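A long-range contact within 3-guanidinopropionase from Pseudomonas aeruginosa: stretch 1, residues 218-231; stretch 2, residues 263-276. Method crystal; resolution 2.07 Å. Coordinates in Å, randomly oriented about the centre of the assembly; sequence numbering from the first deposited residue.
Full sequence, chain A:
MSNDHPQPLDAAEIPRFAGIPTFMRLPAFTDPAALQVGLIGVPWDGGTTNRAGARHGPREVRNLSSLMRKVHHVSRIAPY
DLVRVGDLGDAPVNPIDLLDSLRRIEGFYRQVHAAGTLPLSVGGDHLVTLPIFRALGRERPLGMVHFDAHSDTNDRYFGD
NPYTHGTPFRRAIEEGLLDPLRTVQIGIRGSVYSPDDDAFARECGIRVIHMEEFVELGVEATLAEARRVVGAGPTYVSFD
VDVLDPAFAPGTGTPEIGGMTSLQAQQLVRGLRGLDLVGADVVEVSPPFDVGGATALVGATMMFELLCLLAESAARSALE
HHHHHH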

# COMPACT_ATOMS: atom_id res chain seq x y z
N GLY A 218 17.09 18.25 -25.64
CA GLY A 218 17.65 18.42 -24.31
C GLY A 218 17.04 19.65 -23.64
O GLY A 218 16.36 20.47 -24.28
N VAL A 219 17.32 19.79 -22.35
CA VAL A 219 16.71 20.81 -21.49
C VAL A 219 17.01 22.24 -21.94
O VAL A 219 16.11 23.05 -22.10
CB VAL A 219 17.16 20.61 -20.01
CG1 VAL A 219 16.79 21.82 -19.13
CG2 VAL A 219 16.53 19.33 -19.44
N GLU A 220 18.30 22.54 -22.14
CA GLU A 220 18.72 23.88 -22.52
C GLU A 220 18.04 24.41 -23.78
O GLU A 220 17.58 25.55 -23.81
CB GLU A 220 20.25 23.95 -22.65
CG GLU A 220 20.77 25.26 -23.26
CD GLU A 220 22.27 25.49 -23.01
OE1 GLU A 220 22.80 24.99 -21.99
OE2 GLU A 220 22.91 26.18 -23.82
N ALA A 221 17.99 23.61 -24.84
CA ALA A 221 17.41 24.05 -26.08
C ALA A 221 15.88 24.11 -25.99
O ALA A 221 15.24 25.00 -26.59
CB ALA A 221 17.86 23.13 -27.23
N THR A 222 15.28 23.23 -25.22
CA THR A 222 13.85 23.25 -25.01
C THR A 222 13.45 24.57 -24.34
O THR A 222 12.55 25.24 -24.72
CB THR A 222 13.39 22.05 -24.15
OG1 THR A 222 13.45 20.86 -24.91
CG2 THR A 222 12.03 22.21 -23.69
N LEU A 223 14.22 24.93 -23.36
CA LEU A 223 13.99 26.12 -22.61
C LEU A 223 14.10 27.34 -23.49
O LEU A 223 13.27 28.21 -23.45
CB LEU A 223 15.05 26.16 -21.54
CG LEU A 223 15.18 27.30 -20.58
CD1 LEU A 223 14.00 27.47 -19.71
CD2 LEU A 223 16.44 27.12 -19.81
N ALA A 224 15.11 27.34 -24.34
CA ALA A 224 15.34 28.43 -25.24
C ALA A 224 14.15 28.59 -26.18
O ALA A 224 13.67 29.67 -26.41
CB ALA A 224 16.56 28.18 -26.01
N GLU A 225 13.65 27.49 -26.66
CA GLU A 225 12.48 27.52 -27.54
C GLU A 225 11.26 28.01 -26.77
O GLU A 225 10.48 28.82 -27.27
CB GLU A 225 12.24 26.15 -28.18
CG GLU A 225 11.03 26.11 -29.12
CD GLU A 225 11.23 26.94 -30.38
OE1 GLU A 225 12.30 27.60 -30.52
OE2 GLU A 225 10.31 26.93 -31.23
N ALA A 226 11.09 27.52 -25.54
CA ALA A 226 9.95 27.96 -24.73
C ALA A 226 9.99 29.47 -24.49
O ALA A 226 8.97 30.14 -24.61
CB ALA A 226 9.88 27.21 -23.41
N ARG A 227 11.16 30.00 -24.12
CA ARG A 227 11.27 31.44 -23.80
C ARG A 227 11.08 32.29 -25.06
O ARG A 227 10.52 33.38 -24.99
CB ARG A 227 12.61 31.77 -23.15
CG ARG A 227 12.81 31.13 -21.79
CD ARG A 227 14.14 31.56 -21.20
NE ARG A 227 14.17 33.00 -20.96
CZ ARG A 227 13.97 33.58 -19.77
NH1 ARG A 227 13.73 32.87 -18.68
NH2 ARG A 227 14.01 34.91 -19.68
N ARG A 228 11.56 31.77 -26.19
CA ARG A 228 11.32 32.41 -27.48
C ARG A 228 9.83 32.53 -27.78
O ARG A 228 9.37 33.58 -28.25
CB ARG A 228 11.99 31.62 -28.62
CG ARG A 228 11.99 32.37 -29.96
CD ARG A 228 12.32 31.48 -31.14
NE ARG A 228 11.37 30.38 -31.32
CZ ARG A 228 10.16 30.48 -31.87
NH1 ARG A 228 9.72 31.65 -32.31
NH2 ARG A 228 9.39 29.40 -31.99
N VAL A 229 9.06 31.47 -27.51
CA VAL A 229 7.63 31.49 -27.82
C VAL A 229 6.86 32.52 -27.02
O VAL A 229 6.03 33.26 -27.58
CB VAL A 229 6.95 30.08 -27.61
CG1 VAL A 229 5.40 30.21 -27.52
CG2 VAL A 229 7.34 29.11 -28.73
N VAL A 230 7.09 32.56 -25.71
CA VAL A 230 6.29 33.42 -24.83
C VAL A 230 6.85 34.83 -24.80
O VAL A 230 6.13 35.78 -24.51
CB VAL A 230 6.17 32.84 -23.38
CG1 VAL A 230 5.57 31.41 -23.41
CG2 VAL A 230 7.52 32.84 -22.67
N GLY A 231 8.14 34.96 -25.11
CA GLY A 231 8.78 36.28 -25.16
C GLY A 231 8.65 37.08 -23.88
O GLY A 231 8.79 36.54 -22.76
N LEU A 263 13.77 15.88 -11.79
CA LEU A 263 14.95 16.71 -12.01
C LEU A 263 14.83 17.61 -13.27
O LEU A 263 15.09 18.81 -13.23
CB LEU A 263 16.18 15.81 -12.11
CG LEU A 263 17.43 16.49 -12.65
CD1 LEU A 263 18.00 17.45 -11.61
CD2 LEU A 263 18.46 15.43 -13.05
N GLN A 264 14.42 17.01 -14.39
CA GLN A 264 14.19 17.77 -15.62
C GLN A 264 13.12 18.86 -15.44
O GLN A 264 13.29 19.98 -15.93
CB GLN A 264 13.81 16.83 -16.76
CG GLN A 264 14.99 16.08 -17.35
CD GLN A 264 14.54 14.95 -18.23
OE1 GLN A 264 13.41 14.45 -18.12
NE2 GLN A 264 15.43 14.53 -19.12
N ALA A 265 12.04 18.55 -14.73
CA ALA A 265 10.98 19.54 -14.46
C ALA A 265 11.47 20.74 -13.65
O ALA A 265 11.12 21.89 -13.94
CB ALA A 265 9.76 18.88 -13.79
N GLN A 266 12.30 20.47 -12.65
CA GLN A 266 12.88 21.54 -11.84
C GLN A 266 13.79 22.41 -12.70
O GLN A 266 13.75 23.64 -12.62
CB GLN A 266 13.67 20.97 -10.66
CG GLN A 266 12.81 20.44 -9.50
CD GLN A 266 13.65 19.84 -8.39
OE1 GLN A 266 14.44 18.93 -8.63
NE2 GLN A 266 13.49 20.35 -7.17
N GLN A 267 14.62 21.78 -13.53
CA GLN A 267 15.53 22.54 -14.40
C GLN A 267 14.74 23.40 -15.39
O GLN A 267 15.08 24.56 -15.63
CB GLN A 267 16.46 21.61 -15.18
CG GLN A 267 17.43 20.79 -14.28
CD GLN A 267 18.18 19.71 -15.06
OE1 GLN A 267 17.63 19.05 -15.96
NE2 GLN A 267 19.43 19.49 -14.70
N LEU A 268 13.68 22.85 -15.95
CA LEU A 268 12.91 23.64 -16.93
C LEU A 268 12.21 24.82 -16.26
O LEU A 268 12.25 25.95 -16.77
CB LEU A 268 11.92 22.75 -17.67
CG LEU A 268 12.63 21.74 -18.58
CD1 LEU A 268 11.69 20.61 -18.96
CD2 LEU A 268 13.12 22.44 -19.85
N VAL A 269 11.60 24.58 -15.10
CA VAL A 269 10.90 25.65 -14.39
C VAL A 269 11.87 26.76 -13.93
O VAL A 269 11.60 27.95 -14.10
CB VAL A 269 10.03 25.09 -13.23
CG1 VAL A 269 9.54 26.20 -12.32
CG2 VAL A 269 8.84 24.36 -13.82
N ARG A 270 13.00 26.37 -13.36
CA ARG A 270 14.02 27.35 -12.95
C ARG A 270 14.46 28.27 -14.10
O ARG A 270 14.68 29.46 -13.90
CB ARG A 270 15.23 26.62 -12.35
CG ARG A 270 14.95 26.08 -10.94
CD ARG A 270 15.95 24.99 -10.55
NE ARG A 270 15.53 24.30 -9.34
CZ ARG A 270 16.23 23.34 -8.75
NH1 ARG A 270 17.40 22.98 -9.24
NH2 ARG A 270 15.76 22.76 -7.65
N GLY A 271 14.59 27.72 -15.30
CA GLY A 271 14.97 28.48 -16.50
C GLY A 271 13.91 29.46 -16.99
O GLY A 271 14.14 30.21 -17.95
N LEU A 272 12.75 29.47 -16.32
CA LEU A 272 11.70 30.44 -16.62
C LEU A 272 11.87 31.75 -15.86
O LEU A 272 11.05 32.67 -15.98
CB LEU A 272 10.32 29.84 -16.34
CG LEU A 272 9.98 28.61 -17.18
CD1 LEU A 272 8.57 28.09 -16.87
CD2 LEU A 272 10.10 28.89 -18.65
N ARG A 273 12.94 31.83 -15.06
CA ARG A 273 13.19 33.01 -14.25
C ARG A 273 13.33 34.26 -15.14
O ARG A 273 13.90 34.19 -16.24
CB ARG A 273 14.46 32.81 -13.44
CG ARG A 273 14.66 33.88 -12.38
CD ARG A 273 16.06 33.81 -11.82
NE ARG A 273 16.20 34.73 -10.70
CZ ARG A 273 17.23 34.72 -9.86
NH1 ARG A 273 18.20 33.84 -10.05
NH2 ARG A 273 17.29 35.58 -8.85
N GLY A 274 12.77 35.37 -14.68
CA GLY A 274 12.84 36.63 -15.45
C GLY A 274 11.64 36.94 -16.34
O GLY A 274 11.40 38.09 -16.69
N LEU A 275 10.87 35.91 -16.70
CA LEU A 275 9.69 36.13 -17.52
C LEU A 275 8.65 36.93 -16.75
O LEU A 275 8.68 37.00 -15.52
CB LEU A 275 9.10 34.78 -17.95
CG LEU A 275 10.00 33.97 -18.91
CD1 LEU A 275 9.41 32.61 -19.20
CD2 LEU A 275 10.25 34.69 -20.20
N ASP A 276 7.72 37.53 -17.48
CA ASP A 276 6.61 38.20 -16.84
C ASP A 276 5.50 37.19 -16.48
O ASP A 276 4.54 36.98 -17.24
CB ASP A 276 6.08 39.36 -17.70
CG ASP A 276 4.91 40.07 -17.04
OD1 ASP A 276 4.88 40.12 -15.80
OD2 ASP A 276 4.01 40.57 -17.75
O HOH W 1 7.55 37.08 -20.38

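The first stretch is helical from Val 219 to Val 230 and the second from Leu 263 to Arg 270; the helices run in the same general direction, their axes 39° apart and 9.9 Å from each other at closest approach. The CA atoms come nearest at Leu 223 and Leu 268, 6.3 Å apart. Beyond Arg 270 the second stretch leaves its helix through a type I turn (Arg 270 to Arg 273) and then a type II turn (Leu 272 to Leu 275), which carry it past the C-terminal half of the first helix. Gly 274 occupies a position where a CB would be jammed against the preceding carbonyl oxygen. The first helix ends at Val 230; Gly 231, the first residue to leave helical angles, has a positive phi, which likewise favours glycine.

At the N-terminal end the contact is mainly apolar. Val 219 points toward the second helix; its CG1 lies 3.8 Å from Leu 268 CD2, while its CG2 packs 3.7 Å from Gln 267 OE1. Leu 268 leaves its backbone sideways, but its end turns into the interface and also meets Thr 222, CG2 to CD2 at 4.0 Å. Thr 222 OG1 donates to Gly 218 O at 3.0 Å, and the CG2 methyl faces Leu 268. One turn on from Val 219, Leu 223 places CD1 3.3 Å from Gly 271 O and 4.3 Å from Leu 272 CD2. Gly 271 makes this fit possible: an ideal CB there would lie 2.5 Å from Leu 223 CD1, a clash.

Arg 227 supplies the two direct hydrogen bonds between the stretches. Its CB points sideways, but the side chain brings the guanidinium to the turns, where NH1 donates to Gly 271 O and to Arg 273 O, each at 2.8 Å. Both acceptors lie near the guanidinium plane, at its edge, as suits N-H donors, and one nitrogen thus ties together two carbonyls of the turn region. Leu 275 CD2 covers one face of the group, 3.8 Å from Arg 227 NH2.

Leu 275, buried and pointing toward the first stretch, closes the C-terminal end: its CD1 meets Val 230 CG2 at 4.0 Å, and its CD2 lies 3.5 Å from Gly 231 O. Beside it a water bridges the backbones, donating to Gly 231 O (2.7 Å) and accepting from Asp 276 N (2.9 Å). Altogether the contact buries 572 Å², summed over both sides.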